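Local coordinates for phosphate-binding protein (Unidentified prokaryotic organism, PDB 3W9V), which binds inorganic phosphate as a secreted, PstS-family protein linked to phosphate transport, and forms a heterooligomer with human PON1, at residues V105-K110 with K228-G233; R98-N103 with V203-I208; A94-K99 with G193-L198. The protein carries 1 engineered substitution. All coordinates share one frame; numbering follows the deposited sequence.

Interaction 1 (V105-K110 with K228-G233); sequences VDLSVK and KVARVG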
# COMPACT_ATOMS: atom_id res chain seq x y z
N VAL A 105 2.29 22.04 10.33
CA VAL A 105 2.72 20.90 11.12
C VAL A 105 3.73 20.12 10.30
O VAL A 105 3.42 19.60 9.23
CB VAL A 105 1.55 20.01 11.53
CG1 VAL A 105 2.05 18.72 12.18
CG2 VAL A 105 0.63 20.77 12.48
N ASP A 106 4.96 20.08 10.80
CA ASP A 106 6.07 19.44 10.10
C ASP A 106 6.74 18.53 11.11
O ASP A 106 7.48 18.99 11.98
CB ASP A 106 7.04 20.52 9.61
CG ASP A 106 8.15 19.96 8.74
OD1 ASP A 106 8.23 18.73 8.57
OD2 ASP A 106 8.94 20.78 8.22
N LEU A 107 6.47 17.23 11.00
CA LEU A 107 7.02 16.27 11.94
C LEU A 107 8.44 15.87 11.59
O LEU A 107 8.72 15.50 10.45
CB LEU A 107 6.15 15.00 11.95
CG LEU A 107 4.70 15.18 12.39
CD1 LEU A 107 3.88 13.95 12.03
CD2 LEU A 107 4.64 15.44 13.89
N SER A 108 9.34 15.93 12.55
CA SER A 108 10.59 15.22 12.39
C SER A 108 10.25 13.74 12.49
O SER A 108 9.20 13.37 13.03
CB SER A 108 11.59 15.59 13.48
OG SER A 108 11.11 15.18 14.75
N VAL A 109 11.12 12.88 11.97
CA VAL A 109 10.89 11.46 12.12
C VAL A 109 10.85 11.07 13.61
O VAL A 109 10.01 10.26 14.01
CB VAL A 109 11.94 10.63 11.35
CG1 VAL A 109 11.80 9.15 11.66
CG2 VAL A 109 11.77 10.87 9.85
N LYS A 110 11.71 11.67 14.42
CA LYS A 110 11.71 11.41 15.86
C LYS A 110 10.36 11.76 16.50
O LYS A 110 9.85 11.02 17.33
CB LYS A 110 12.86 12.16 16.54
CG LYS A 110 12.92 12.00 18.06
CD LYS A 110 13.10 10.55 18.48
CE LYS A 110 13.32 10.43 19.98
NZ LYS A 110 13.29 9.00 20.42
N LYS A 228 -3.49 20.53 7.86
CA LYS A 228 -4.38 19.37 7.82
C LYS A 228 -3.67 18.04 7.54
O LYS A 228 -4.12 16.98 7.97
CB LYS A 228 -5.48 19.57 6.78
CG LYS A 228 -6.42 20.72 7.10
CD LYS A 228 -7.44 20.91 5.98
CE LYS A 228 -8.37 22.09 6.27
NZ LYS A 228 -9.22 21.84 7.46
N VAL A 229 -2.58 18.11 6.78
CA VAL A 229 -1.81 16.93 6.41
C VAL A 229 -0.36 17.25 6.73
O VAL A 229 0.20 18.20 6.17
CB VAL A 229 -1.99 16.57 4.92
CG1 VAL A 229 -1.12 15.38 4.55
CG2 VAL A 229 -3.45 16.24 4.61
N ALA A 230 0.23 16.50 7.64
CA ALA A 230 1.56 16.86 8.14
C ALA A 230 2.65 16.72 7.09
O ALA A 230 2.67 15.77 6.31
CB ALA A 230 1.90 16.04 9.37
N ARG A 231 3.58 17.67 7.08
CA ARG A 231 4.84 17.43 6.41
C ARG A 231 5.63 16.48 7.30
O ARG A 231 5.42 16.43 8.51
CB ARG A 231 5.61 18.74 6.21
CG ARG A 231 4.92 19.72 5.27
CD ARG A 231 5.57 21.09 5.32
NE ARG A 231 4.85 22.05 4.49
CZ ARG A 231 5.03 23.37 4.53
NH1 ARG A 231 5.91 23.89 5.38
NH2 ARG A 231 4.34 24.16 3.73
N VAL A 232 6.51 15.68 6.69
CA VAL A 232 7.37 14.79 7.45
C VAL A 232 8.80 14.93 6.94
O VAL A 232 9.03 14.98 5.73
CB VAL A 232 6.93 13.30 7.35
CG1 VAL A 232 7.83 12.43 8.21
CG2 VAL A 232 5.48 13.13 7.78
N GLY A 233 9.75 15.03 7.86
CA GLY A 233 11.15 15.11 7.49
C GLY A 233 11.91 16.29 8.05
O GLY A 233 13.09 16.47 7.73
O HOH W 1 7.75 23.04 7.16
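Asp106 and Leu107 pair with Arg231 and Val232 as two short parallel strands. Three backbone hydrogen bonds join them. Arg231 N donates to Val105 O at 2.9 Å. Leu107 N reaches Arg231 O at 2.8 Å. Gly233 N meets Leu107 O at 2.8 Å. Each of the three carbonyl oxygens also takes a CA-H...O contact, the shortest from Val232 CA to Leu107 O at 3.4 Å. The pair belongs to a small mixed sheet of the periplasmic binding protein fold. Here 106-107 is an edge strand and 231-237 the middle one.

On one face, Asp106 and Arg231 cross at about a right angle. Asp106 CG is anti to the backbone N (chi1 -174°), and OD1 sits 3.5 Å from Arg231 CB. The charged ends do not touch. One water bridges them: it donates a hydrogen bond to Asp106 OD2 and accepts one from Arg231 NH1, in the guanidinium plane. Gly244 N also donates to OD2, so that oxygen has two donors.

The apolar contacts centre on Ala230. Its CB is 3.9 Å from Val105 CG1, and Leu107 CD1 comes equally near.

Interaction 2 (R98-N103 with V203-I208); sequences RKAGAN and VAEGRI
Arg98 and Glu205 cross at about a right angle, with guanidinium and carboxylate planes 75° apart. Glu205 CG lies over the centre of one guanidinium face, 3.7 Å from Arg98 CZ. This is packing of a methylene on a flat cation, not a salt bridge. The extended Arg98 chain carries its guanidinium to Val203 O, where NH1 donates at 3.0 Å near the guanidinium plane. A water joins NH2 to the same carbonyl, so the arginine grips Val203 O both directly and through solvent.

Beyond CG the Glu205 carboxylate reaches Ala100. Ala100 N donates to Glu205 OE1 at 2.9 Å, nearly straight at 173° but from above the carboxylate plane. The Lys99 chain also crosses Glu205. Its NZ bonds to Ser132 O and reaches Glu205 OE1 and O through two waters.

Two backbone bonds fix the register: Arg98 N to Arg207 O at 2.8 Å, and Gly206 N to Arg98 O at 2.7 Å. The loop after strand 83-92 thus runs beside the start of strand 207-208. That is an edge strand of a three-stranded parallel sheet, next to strand 136-140. Arg207 NE bonds to Gln136 OE1, and NH1 donates to Ala197 O of helix 190-199.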
# COMPACT_ATOMS: atom_id res chain seq x y z
N ARG A 98 -6.51 16.27 12.67
CA ARG A 98 -7.51 17.30 12.95
C ARG A 98 -7.10 18.13 14.16
O ARG A 98 -7.34 17.75 15.30
CB ARG A 98 -8.88 16.68 13.17
CG ARG A 98 -9.96 17.73 13.44
CD ARG A 98 -11.34 17.12 13.56
NE ARG A 98 -12.30 18.12 14.01
CZ ARG A 98 -12.96 18.08 15.17
NH1 ARG A 98 -12.78 17.06 16.00
NH2 ARG A 98 -13.80 19.05 15.49
N LYS A 99 -6.46 19.27 13.90
CA LYS A 99 -5.99 20.15 14.96
C LYS A 99 -5.77 21.53 14.37
O LYS A 99 -4.88 21.73 13.54
CB LYS A 99 -4.69 19.62 15.58
CG LYS A 99 -4.22 20.39 16.82
CD LYS A 99 -5.18 20.26 17.99
CE LYS A 99 -4.67 21.03 19.21
NZ LYS A 99 -5.65 21.02 20.33
N ALA A 100 -6.60 22.49 14.79
CA ALA A 100 -6.56 23.83 14.22
C ALA A 100 -5.27 24.56 14.57
O ALA A 100 -4.68 24.34 15.63
CB ALA A 100 -7.77 24.64 14.68
N GLY A 101 -4.84 25.43 13.67
CA GLY A 101 -3.64 26.23 13.87
C GLY A 101 -3.10 26.76 12.55
O GLY A 101 -3.09 26.04 11.55
N ALA A 102 -2.66 28.01 12.54
CA ALA A 102 -2.17 28.62 11.32
C ALA A 102 -0.81 28.06 10.90
O ALA A 102 -0.46 28.05 9.72
CB ALA A 102 -2.09 30.14 11.46
N ASN A 103 -0.04 27.58 11.88
CA ASN A 103 1.30 27.07 11.63
C ASN A 103 1.30 25.74 10.88
O ASN A 103 0.41 24.90 11.08
CB ASN A 103 2.07 26.90 12.94
CG ASN A 103 2.46 28.22 13.57
OD1 ASN A 103 1.96 29.28 13.20
ND2 ASN A 103 3.37 28.16 14.53
N VAL A 203 -16.43 14.82 18.46
CA VAL A 203 -15.40 14.67 19.48
C VAL A 203 -14.43 15.85 19.42
O VAL A 203 -14.42 16.61 18.45
CB VAL A 203 -14.61 13.35 19.33
CG1 VAL A 203 -15.56 12.16 19.43
CG2 VAL A 203 -13.85 13.32 18.01
N ALA A 204 -13.63 16.00 20.47
CA ALA A 204 -12.67 17.09 20.53
C ALA A 204 -11.59 16.93 19.47
O ALA A 204 -11.27 15.81 19.05
CB ALA A 204 -12.04 17.16 21.92
N GLU A 205 -11.02 18.05 19.03
CA GLU A 205 -9.91 18.02 18.10
C GLU A 205 -8.72 17.30 18.71
O GLU A 205 -8.62 17.16 19.93
CB GLU A 205 -9.47 19.44 17.72
CG GLU A 205 -10.43 20.20 16.83
CD GLU A 205 -9.81 21.48 16.31
OE1 GLU A 205 -8.68 21.82 16.73
OE2 GLU A 205 -10.46 22.15 15.47
N GLY A 206 -7.81 16.86 17.85
CA GLY A 206 -6.56 16.28 18.31
C GLY A 206 -6.17 14.98 17.63
O GLY A 206 -5.05 14.51 17.83
N ARG A 207 -7.07 14.42 16.83
CA ARG A 207 -6.80 13.13 16.21
C ARG A 207 -5.77 13.20 15.09
O ARG A 207 -5.65 14.21 14.39
CB ARG A 207 -8.10 12.47 15.72
CG ARG A 207 -8.92 11.91 16.86
CD ARG A 207 -10.26 11.36 16.42
NE ARG A 207 -10.94 10.74 17.56
CZ ARG A 207 -12.09 10.09 17.49
NH1 ARG A 207 -12.72 9.95 16.34
NH2 ARG A 207 -12.61 9.56 18.60
N ILE A 208 -5.03 12.10 14.94
CA ILE A 208 -4.00 11.97 13.92
C ILE A 208 -3.97 10.51 13.47
O ILE A 208 -4.32 9.61 14.25
CB ILE A 208 -2.61 12.42 14.47
CG1 ILE A 208 -1.56 12.48 13.36
CG2 ILE A 208 -2.15 11.51 15.61
CD1 ILE A 208 -0.34 13.29 13.75
O HOH W 2 -10.03 15.01 16.64
O HOH W 3 -15.78 19.35 17.63
O HOH W 4 -6.05 18.49 21.23
O HOH W 5 -7.85 22.32 19.06

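Interaction 3 (A94-K99 with G193-L198); sequences AIPFRK and GVMAAL
The extended backbone of 94-99 passes the last turns of helix 190-199, nearest at Arg98 and Leu198, whose CA atoms are 6.6 Å apart, and no direct hydrogen bond joins the two segments. Leu198 carries most of the helix's share. Its CG is anti to the backbone N (chi1 -171°), and both methyls face the Pro96-Phe97 link. CD2 meets Pro96 CB at 3.7 Å, with the proline ring and the leucine crossing at about a right angle. CD1 lies 3.9 Å from Pro96 O and close to Phe97 CA. An alanine at Leu198 would probably open a gap beside Pro96 and loosen the hold of the helix on this segment.

In this binding-protein fold, helix 190-199 packs here on a segment leading out of strand 83-92. Val194 and Ala197 of the helix touch strand 136-140.

Met195 SD rests 4.0 Å from Pro96 CG, the two side chains crossing at about a right angle. At the other end, the Arg98 methylene CD passes 3.5 Å from Leu198 O. A water lies 2.8 Å from Leu198 O and accepts from Arg98 NH1, which also donates to Val203 O.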
# COMPACT_ATOMS: atom_id res chain seq x y z
N ALA A 94 0.48 9.11 4.03
CA ALA A 94 0.21 10.45 4.55
C ALA A 94 -0.16 10.43 6.02
O ALA A 94 -0.59 9.41 6.56
CB ALA A 94 -0.91 11.10 3.74
N ILE A 95 0.01 11.58 6.67
CA ILE A 95 -0.29 11.73 8.09
C ILE A 95 -1.29 12.88 8.27
O ILE A 95 -0.92 14.00 8.65
CB ILE A 95 1.00 11.99 8.91
CG1 ILE A 95 2.08 10.95 8.60
CG2 ILE A 95 0.71 12.03 10.40
CD1 ILE A 95 1.77 9.53 9.06
N PRO A 96 -2.57 12.63 7.97
CA PRO A 96 -3.59 13.66 8.16
C PRO A 96 -3.95 13.76 9.64
O PRO A 96 -3.81 12.79 10.40
CB PRO A 96 -4.78 13.12 7.36
CG PRO A 96 -4.62 11.64 7.43
CD PRO A 96 -3.13 11.39 7.41
N PHE A 97 -4.42 14.94 10.05
CA PHE A 97 -4.74 15.18 11.44
C PHE A 97 -5.81 16.26 11.54
O PHE A 97 -5.99 17.07 10.63
CB PHE A 97 -3.48 15.61 12.22
CG PHE A 97 -2.89 16.90 11.72
CD1 PHE A 97 -3.30 18.11 12.24
CD2 PHE A 97 -1.94 16.89 10.71
CE1 PHE A 97 -2.78 19.30 11.76
CE2 PHE A 97 -1.41 18.08 10.23
CZ PHE A 97 -1.84 19.28 10.76
N ARG A 98 -6.51 16.27 12.67
CA ARG A 98 -7.51 17.30 12.95
C ARG A 98 -7.10 18.13 14.16
O ARG A 98 -7.34 17.75 15.30
CB ARG A 98 -8.88 16.68 13.17
CG ARG A 98 -9.96 17.73 13.44
CD ARG A 98 -11.34 17.12 13.56
NE ARG A 98 -12.30 18.12 14.01
CZ ARG A 98 -12.96 18.08 15.17
NH1 ARG A 98 -12.78 17.06 16.00
NH2 ARG A 98 -13.80 19.05 15.49
N LYS A 99 -6.46 19.27 13.90
CA LYS A 99 -5.99 20.15 14.96
C LYS A 99 -5.77 21.53 14.37
O LYS A 99 -4.88 21.73 13.54
CB LYS A 99 -4.69 19.62 15.58
CG LYS A 99 -4.22 20.39 16.82
CD LYS A 99 -5.18 20.26 17.99
CE LYS A 99 -4.67 21.03 19.21
NZ LYS A 99 -5.65 21.02 20.33
N GLY A 193 -13.23 4.33 7.03
CA GLY A 193 -13.62 4.34 8.43
C GLY A 193 -12.66 5.15 9.28
O GLY A 193 -13.08 5.89 10.18
N VAL A 194 -11.36 5.02 9.01
CA VAL A 194 -10.38 5.82 9.72
C VAL A 194 -10.55 7.31 9.42
O VAL A 194 -10.53 8.13 10.34
CB VAL A 194 -8.95 5.34 9.45
CG1 VAL A 194 -7.95 6.35 9.96
CG2 VAL A 194 -8.72 3.99 10.13
N MET A 195 -10.76 7.67 8.16
CA MET A 195 -10.96 9.09 7.84
C MET A 195 -12.24 9.65 8.46
O MET A 195 -12.27 10.80 8.89
CB MET A 195 -10.94 9.34 6.33
CG MET A 195 -9.55 9.25 5.70
SD MET A 195 -8.29 10.28 6.50
CE MET A 195 -8.91 11.93 6.19
N ALA A 196 -13.29 8.83 8.53
CA ALA A 196 -14.53 9.27 9.17
C ALA A 196 -14.30 9.55 10.66
O ALA A 196 -14.82 10.53 11.21
CB ALA A 196 -15.63 8.23 8.97
N ALA A 197 -13.51 8.70 11.31
CA ALA A 197 -13.16 8.92 12.71
C ALA A 197 -12.29 10.17 12.86
O ALA A 197 -12.51 10.98 13.77
CB ALA A 197 -12.44 7.71 13.28
N LEU A 198 -11.32 10.34 11.97
CA LEU A 198 -10.45 11.50 12.02
C LEU A 198 -11.25 12.79 11.89
O LEU A 198 -10.99 13.78 12.58
CB LEU A 198 -9.42 11.43 10.89
CG LEU A 198 -8.31 12.48 10.97
CD1 LEU A 198 -7.31 12.13 12.06
CD2 LEU A 198 -7.62 12.64 9.64
O HOH W 6 -12.17 14.13 15.10

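Interactions 2 and 3 draw on the loop after strand 83-92; interaction 1 takes up the chain where that loop ends, at Val105. Interactions 2 and 3 share Arg98 and Lys99, their centres 10 Å apart. Arg207 O ties them, 3.5 Å from Leu198 CD1. Interaction 1 is centred 14 Å from each of the others. It meets interaction 3 where Lys228 O lies 2.9 Å from Phe97 N and Ala230 N lies 2.9 Å from Ile95 O, both probable hydrogen bonds. The Phe97 ring packs there too, CZ 3.4 Å from Val105 CG2. Segment 94-99 lies between 228-233 and helix 190-199. Glycerol, probably from the crystallisation liquor, comes within about 4 Å of Arg98 and Leu198.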